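Local coordinates for phosphatidylinositol 4,5-bisphosphate-binding protein SLM1 (Saccharomyces cerevisiae, PDB 4A6H), which binds phosphatidylinositol 4,5-bisphosphate through its PH domain and, together with SLM2, acts as an effector of TORC2 and calcineurin signalling, at residues Y27-P31 with N32-E36. Numbering follows the deposited sequence.
Sequences YVLTP and NFLHE. With I4D (D-myo-inositol-4-phosphate), chain H; PO4 (phosphate ion), chain F.
Tyr27 and Glu36, Val28 and His35, and Leu29 and Leu34 face each other across a β-hairpin of the PH-domain sheet, formed by strands 21-29 and 33-37. The tight part lies under the C-terminal helix 103-116. There Leu34 CG meets the edge of the Tyr27 ring, 3.9 Å from CD2, and Trp109 of the helix touches both residues. Glu36 crosses one face of the same ring. With CG anti to the backbone N (chi1 -178°) and the chain extended beyond it, its CG makes a CH-pi contact 4.0 Å from the ring centroid, and its carboxylate runs nearly parallel to the ring. Arg14 forms a salt bridge with Glu36 OE1, while a water joins OE2 to Tyr27 OH. Paired backbone bonds join Val28 and His35, and Thr30 N reaches Phe33 O at 2.9 Å to close the turn.

On the face of Val28 and His35, Val28 CG2 lies 3.8 Å from C5 of inositol 4-phosphate, in one of two such pockets of the chain. The turn is looser, with Pro31 and Asn32 partly exposed. Thr30 OG1 accepts the backbone N-H groups of Asn32 and Phe33 and donates to O1 of a phosphate ion, probably from the crystallisation liquor; Asn32 ND2 donates to its O4. Thr30, Asn32 and His35 of a second subunit also bind this ion, which bridges the two copies. His35 ND1 is hydrogen-bonded to Ser51 OG, and His35 NE2 donates its N-H to O1 of the PO4 ion at 2.7 Å.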
# COMPACT_ATOMS: atom_id res chain seq x y z
N TYR A 27 16.60 -4.03 2.76
CA TYR A 27 15.56 -3.03 2.85
C TYR A 27 14.26 -3.51 2.25
O TYR A 27 14.25 -4.22 1.24
CB TYR A 27 16.01 -1.72 2.21
CG TYR A 27 17.03 -0.98 3.03
CD1 TYR A 27 18.37 -1.35 3.01
CD2 TYR A 27 16.66 0.10 3.83
CE1 TYR A 27 19.31 -0.67 3.77
CE2 TYR A 27 17.59 0.77 4.60
CZ TYR A 27 18.91 0.39 4.57
OH TYR A 27 19.81 1.10 5.33
N VAL A 28 13.15 -3.12 2.89
CA VAL A 28 11.83 -3.48 2.39
C VAL A 28 10.97 -2.23 2.39
O VAL A 28 10.75 -1.62 3.45
CB VAL A 28 11.18 -4.58 3.24
CG1 VAL A 28 9.80 -4.93 2.71
CG2 VAL A 28 12.08 -5.83 3.25
N LEU A 29 10.47 -1.86 1.21
CA LEU A 29 9.61 -0.71 1.04
C LEU A 29 8.15 -1.13 1.09
O LEU A 29 7.74 -2.00 0.33
CB LEU A 29 9.89 -0.06 -0.31
CG LEU A 29 9.07 1.17 -0.68
CD1 LEU A 29 9.30 2.28 0.33
CD2 LEU A 29 9.48 1.62 -2.08
N THR A 30 7.37 -0.53 1.99
CA THR A 30 5.91 -0.70 2.01
C THR A 30 5.25 0.65 1.72
O THR A 30 5.92 1.65 1.58
CB THR A 30 5.44 -1.18 3.39
OG1 THR A 30 5.57 -0.11 4.32
CG2 THR A 30 6.26 -2.36 3.85
N PRO A 31 3.91 0.68 1.64
CA PRO A 31 3.34 2.02 1.44
C PRO A 31 3.59 3.00 2.60
O PRO A 31 3.43 4.20 2.41
CB PRO A 31 1.85 1.74 1.28
CG PRO A 31 1.79 0.37 0.72
CD PRO A 31 2.92 -0.38 1.40
N ASN A 32 3.98 2.50 3.77
CA ASN A 32 4.12 3.34 4.96
C ASN A 32 5.56 3.62 5.36
O ASN A 32 5.87 4.68 5.89
CB ASN A 32 3.40 2.71 6.15
CG ASN A 32 1.92 2.55 5.93
OD1 ASN A 32 1.23 3.51 5.55
ND2 ASN A 32 1.40 1.36 6.16
N PHE A 33 6.46 2.66 5.11
CA PHE A 33 7.81 2.74 5.64
C PHE A 33 8.84 2.20 4.67
O PHE A 33 8.53 1.34 3.83
CB PHE A 33 7.95 1.85 6.89
CG PHE A 33 7.27 2.40 8.12
CD1 PHE A 33 7.85 3.41 8.88
CD2 PHE A 33 6.06 1.87 8.53
CE1 PHE A 33 7.23 3.90 10.02
CE2 PHE A 33 5.43 2.36 9.66
CZ PHE A 33 6.01 3.37 10.41
N LEU A 34 10.06 2.73 4.78
CA LEU A 34 11.22 2.01 4.31
C LEU A 34 11.82 1.33 5.55
O LEU A 34 12.32 2.02 6.46
CB LEU A 34 12.21 2.97 3.64
CG LEU A 34 13.50 2.32 3.17
CD1 LEU A 34 13.22 1.34 2.05
CD2 LEU A 34 14.50 3.38 2.73
N HIS A 35 11.72 0.00 5.61
CA HIS A 35 12.27 -0.75 6.72
C HIS A 35 13.64 -1.29 6.36
O HIS A 35 13.88 -1.69 5.22
CB HIS A 35 11.42 -1.99 7.04
CG HIS A 35 10.01 -1.69 7.42
ND1 HIS A 35 9.65 -1.16 8.64
CD2 HIS A 35 8.85 -1.90 6.75
CE1 HIS A 35 8.34 -1.04 8.70
NE2 HIS A 35 7.82 -1.49 7.57
N GLU A 36 14.53 -1.28 7.35
CA GLU A 36 15.80 -2.00 7.24
C GLU A 36 15.80 -3.19 8.17
O GLU A 36 15.39 -3.08 9.33
CB GLU A 36 16.98 -1.10 7.64
CG GLU A 36 18.33 -1.82 7.48
CD GLU A 36 19.49 -1.03 8.07
OE1 GLU A 36 19.25 0.01 8.71
OE2 GLU A 36 20.65 -1.45 7.85
O5 I4D H . 14.16 -10.18 3.13
C5 I4D H . 12.91 -9.51 3.11
C6 I4D H . 12.12 -10.10 1.94
O6 I4D H . 12.66 -11.23 1.26
C4 I4D H . 12.26 -9.55 4.44
O4 I4D H . 13.04 -8.99 5.51
P4 I4D H . 13.60 -9.73 6.73
O43 I4D H . 13.83 -11.15 6.46
O42 I4D H . 12.61 -9.59 7.78
O41 I4D H . 14.86 -9.17 7.21
C3 I4D H . 10.68 -9.27 4.28
O3 I4D H . 9.89 -9.08 5.59
C2 I4D H . 9.78 -9.52 3.01
O2 I4D H . 8.63 -8.73 2.87
C1 I4D H . 10.58 -9.80 1.75
O1 I4D H . 9.94 -10.25 0.51
P PO4 F . 3.90 -1.39 7.23
O1 PO4 F . 5.29 -0.91 6.95
O2 PO4 F . 3.79 -2.85 6.92
O3 PO4 F . 3.58 -1.23 8.69
O4 PO4 F . 2.93 -0.63 6.37
O HOH W 1 22.10 -0.12 5.92